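Local coordinates for protein serpin-ZX (Arabidopsis thaliana, PDB 3LE2) that inhibits target proteases, among them metacaspase-9 and RD21A, by offering a reactive center loop whose cleavage traps the enzyme covalently, at residues Ile34-Leu44 / Asn326-Glu334. Sequence-based numbering, arbitrary orientation. Where two conformers were deposited one is given.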
loop_
_atom_site.group_PDB
_atom_site.type_symbol
_atom_site.label_atom_id
_atom_site.label_comp_id
_atom_site.label_asym_id
_atom_site.label_seq_id
_atom_site.Cartn_x
_atom_site.Cartn_y
_atom_site.Cartn_z
ATOM N N ILE A 34 2.216 -6.846 -2.852
ATOM C CA ILE A 34 2.092 -5.787 -1.839
ATOM C C ILE A 34 2.300 -4.464 -2.564
ATOM O O ILE A 34 3.199 -4.362 -3.386
ATOM C CB ILE A 34 3.120 -5.928 -0.691
ATOM C CG1 ILE A 34 2.822 -4.938 0.437
ATOM C CG2 ILE A 34 4.548 -5.732 -1.197
ATOM C CD1 ILE A 34 1.564 -5.266 1.234
ATOM N N PHE A 35 1.451 -3.467 -2.297
ATOM C CA PHE A 35 1.650 -2.136 -2.879
ATOM C C PHE A 35 0.976 -1.067 -2.033
ATOM O O PHE A 35 0.103 -1.370 -1.245
ATOM C CB PHE A 35 1.121 -2.082 -4.315
ATOM C CG PHE A 35 -0.382 -1.982 -4.405
ATOM C CD1 PHE A 35 -1.171 -3.114 -4.302
ATOM C CD2 PHE A 35 -0.994 -0.757 -4.600
ATOM C CE1 PHE A 35 -2.570 -3.035 -4.385
ATOM C CE2 PHE A 35 -2.383 -0.657 -4.681
ATOM C CZ PHE A 35 -3.177 -1.798 -4.572
ATOM N N SER A 36 1.379 0.186 -2.205
ATOM C CA SER A 36 0.808 1.270 -1.425
ATOM C C SER A 36 -0.140 2.153 -2.245
ATOM O O SER A 36 0.302 2.950 -3.074
ATOM C CB SER A 36 1.922 2.127 -0.812
ATOM O OG SER A 36 1.388 3.291 -0.215
ATOM N N PRO A 37 -1.450 2.015 -2.009
ATOM C CA PRO A 37 -2.477 2.808 -2.700
ATOM C C PRO A 37 -2.306 4.300 -2.408
ATOM O O PRO A 37 -2.501 5.127 -3.289
ATOM C CB PRO A 37 -3.792 2.307 -2.078
ATOM C CG PRO A 37 -3.464 1.008 -1.437
ATOM C CD PRO A 37 -2.026 1.072 -1.038
ATOM N N ALA A 38 -1.957 4.632 -1.170
ATOM C CA ALA A 38 -1.664 6.004 -0.795
ATOM C C ALA A 38 -0.582 6.607 -1.673
ATOM O O ALA A 38 -0.745 7.713 -2.184
ATOM C CB ALA A 38 -1.254 6.074 0.662
ATOM N N SER A 39 0.522 5.879 -1.850
ATOM C CA SER A 39 1.621 6.341 -2.701
ATOM C C SER A 39 1.199 6.463 -4.158
ATOM O O SER A 39 1.624 7.380 -4.868
ATOM C CB SER A 39 2.814 5.386 -2.619
ATOM O OG SER A 39 3.116 5.099 -1.273
ATOM N N ILE A 40 0.398 5.518 -4.624
ATOM C CA ILE A 40 -0.070 5.593 -5.998
ATOM C C ILE A 40 -0.888 6.868 -6.159
ATOM O O ILE A 40 -0.737 7.604 -7.138
ATOM C CB ILE A 40 -0.971 4.399 -6.365
ATOM C CG1 ILE A 40 -0.210 3.077 -6.232
ATOM C CG2 ILE A 40 -1.504 4.566 -7.793
ATOM C CD1 ILE A 40 0.861 2.927 -7.254
ATOM N N ASN A 41 -1.768 7.113 -5.192
ATOM C CA ASN A 41 -2.680 8.257 -5.250
ATOM C C ASN A 41 -1.946 9.580 -5.092
ATOM O O ASN A 41 -2.391 10.603 -5.620
ATOM C CB ASN A 41 -3.815 8.114 -4.223
ATOM C CG ASN A 41 -4.812 7.028 -4.615
ATOM O OD1 ASN A 41 -4.755 6.497 -5.726
ATOM N ND2 ASN A 41 -5.727 6.703 -3.717
ATOM N N VAL A 42 -0.816 9.543 -4.382
ATOM C CA VAL A 42 0.102 10.687 -4.315
ATOM C C VAL A 42 0.682 11.035 -5.697
ATOM O O VAL A 42 0.775 12.204 -6.062
ATOM C CB VAL A 42 1.262 10.429 -3.348
ATOM C CG1 VAL A 42 2.418 11.383 -3.642
ATOM C CG2 VAL A 42 0.802 10.555 -1.900
ATOM N N VAL A 43 1.063 10.018 -6.465
ATOM C CA VAL A 43 1.521 10.248 -7.834
ATOM C C VAL A 43 0.414 10.827 -8.727
ATOM O O VAL A 43 0.635 11.803 -9.457
ATOM C CB VAL A 43 2.074 8.962 -8.483
ATOM C CG1 VAL A 43 2.504 9.248 -9.907
ATOM C CG2 VAL A 43 3.245 8.431 -7.684
ATOM N N LEU A 44 -0.770 10.216 -8.671
ATOM C CA LEU A 44 -1.908 10.671 -9.468
ATOM C C LEU A 44 -2.303 12.113 -9.122
ATOM O O LEU A 44 -2.682 12.880 -10.008
ATOM C CB LEU A 44 -3.097 9.715 -9.339
ATOM C CG LEU A 44 -2.849 8.311 -9.900
ATOM C CD1 LEU A 44 -3.994 7.367 -9.556
ATOM C CD2 LEU A 44 -2.626 8.346 -11.416
ATOM N N ASN A 326 5.487 6.056 -17.591
ATOM C CA ASN A 326 5.487 5.001 -16.594
ATOM C C ASN A 326 5.261 5.564 -15.216
ATOM O O ASN A 326 5.641 6.707 -14.908
ATOM C CB ASN A 326 6.836 4.270 -16.539
ATOM C CG ASN A 326 7.422 3.974 -17.906
ATOM O OD1 ASN A 326 7.988 4.853 -18.560
ATOM N ND2 ASN A 326 7.325 2.721 -18.325
ATOM N N ILE A 327 4.673 4.732 -14.369
ATOM C CA ILE A 327 4.611 5.021 -12.949
ATOM C C ILE A 327 5.174 3.814 -12.222
ATOM O O ILE A 327 4.481 2.815 -12.008
ATOM C CB ILE A 327 3.184 5.334 -12.470
ATOM C CG1 ILE A 327 2.628 6.553 -13.220
ATOM C CG2 ILE A 327 3.165 5.565 -10.957
ATOM C CD1 ILE A 327 1.120 6.760 -13.010
ATOM N N PHE A 328 6.449 3.925 -11.857
ATOM C CA PHE A 328 7.182 2.846 -11.193
ATOM C C PHE A 328 6.970 2.866 -9.683
ATOM O O PHE A 328 7.248 3.873 -9.021
ATOM C CB PHE A 328 8.674 2.943 -11.527
ATOM C CG PHE A 328 8.986 2.725 -12.987
ATOM C CD1 PHE A 328 9.397 3.784 -13.795
ATOM C CD2 PHE A 328 8.864 1.455 -13.556
ATOM C CE1 PHE A 328 9.709 3.578 -15.156
ATOM C CE2 PHE A 328 9.158 1.243 -14.908
ATOM C CZ PHE A 328 9.580 2.308 -15.709
ATOM N N HIS A 329 6.471 1.758 -9.141
ATOM C CA HIS A 329 6.196 1.672 -7.707
ATOM C C HIS A 329 6.823 0.440 -7.072
ATOM O O HIS A 329 6.797 -0.658 -7.632
ATOM C CB HIS A 329 4.681 1.681 -7.431
ATOM C CG HIS A 329 4.327 1.540 -5.980
ATOM N ND1 HIS A 329 4.573 2.532 -5.052
ATOM C CD2 HIS A 329 3.732 0.528 -5.299
ATOM C CE1 HIS A 329 4.161 2.130 -3.861
ATOM N NE2 HIS A 329 3.642 0.922 -3.984
ATOM N N LYS A 330 7.374 0.631 -5.884
ATOM C CA LYS A 330 7.941 -0.470 -5.141
ATOM C C LYS A 330 7.540 -0.392 -3.671
ATOM O O LYS A 330 7.521 0.691 -3.067
ATOM C CB LYS A 330 9.467 -0.474 -5.270
ATOM C CG LYS A 330 10.168 -1.635 -4.537
ATOM C CD LYS A 330 10.355 -2.856 -5.430
ATOM C CE LYS A 330 11.732 -3.470 -5.221
ATOM N NZ LYS A 330 12.137 -4.370 -6.333
ATOM N N ALA A 331 7.245 -1.562 -3.114
ATOM C CA ALA A 331 6.844 -1.711 -1.740
ATOM C C ALA A 331 7.418 -3.018 -1.212
ATOM O O ALA A 331 7.728 -3.926 -1.983
ATOM C CB ALA A 331 5.329 -1.744 -1.667
ATOM N N CYS A 332 7.561 -3.126 0.102
ATOM C CA CYS A 332 7.942 -4.405 0.698
ATOM C C CYS A 332 7.203 -4.596 2.019
ATOM O O CYS A 332 6.755 -3.631 2.634
ATOM C CB CYS A 332 9.450 -4.479 0.928
ATOM S SG CYS A 332 9.981 -3.316 2.172
ATOM N N ILE A 333 7.077 -5.846 2.446
ATOM C CA ILE A 333 6.337 -6.169 3.654
ATOM C C ILE A 333 7.009 -7.330 4.354
ATOM O O ILE A 333 7.739 -8.115 3.738
ATOM C CB ILE A 333 4.845 -6.482 3.381
ATOM C CG1 ILE A 333 4.047 -6.489 4.691
ATOM C CG2 ILE A 333 4.693 -7.803 2.635
ATOM C CD1 ILE A 333 4.011 -5.140 5.410
ATOM N N GLU A 334 6.791 -7.416 5.656
ATOM C CA GLU A 334 7.368 -8.494 6.434
ATOM C C GLU A 334 6.520 -8.779 7.649
ATOM O O GLU A 334 6.034 -7.858 8.313
ATOM C CB GLU A 334 8.776 -8.139 6.877
ATOM C CG GLU A 334 9.309 -9.081 7.926
ATOM C CD GLU A 334 10.752 -8.789 8.282
ATOM O OE1 GLU A 334 11.185 -7.622 8.138
ATOM O OE2 GLU A 334 11.452 -9.734 8.708
#
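Ile327 begins the contact by meeting two helix side chains: its CG2 lies 3.9 Å from CG1 of Val43, the two side chains alongside and pointing opposite ways, while its CD1 is a looser neighbour of Leu44 CD2. Next inward is His329, which reaches from strand 326-334 to the junction of strand 33-35 and helix 37-49, CG anti to the backbone N (chi1 178°). CD1 of Ile40 sits over one ring face in a CH-pi contact, 4.3 Å from the ring centroid and displaced toward the rim on the CG side; CB of Ser39 approaches CE1 obliquely at 3.7 Å, and the CA of Phe35 lies at the ring edge. NE2 accepts a nearly straight hydrogen bond from Ser36 N (3.0 Å, 171°), the donor tilted 28° out of the ring plane, consistent with a tautomer protonated at ND1, which bonds weakly to Asn171 OD1. This is the serpin shutter region: helix B (37-49) lies behind central beta-sheet A, whose strands 167-176 and 326-335, still paired in this native stressed form, separate to admit the cleaved reactive center loop. Helix segment 37-44 runs nearly antiparallel to strand segment 326-334. Ser36 OG accepts from Ser39 N at 3.2 Å and also bonds Leu383 O, so one residue caps the helix with its OG and grips the histidine with its backbone N-H. Farther along, Ala331 CB packs against the backbone of strand 33-35, 3.9 Å from Phe35 CA, and Ala331 O touches Ile34 CG2. Ile333 lies roughly perpendicular to Ile34, its CB 3.9 Å from Ile34 CG1, and both isoleucines also pack on Phe284.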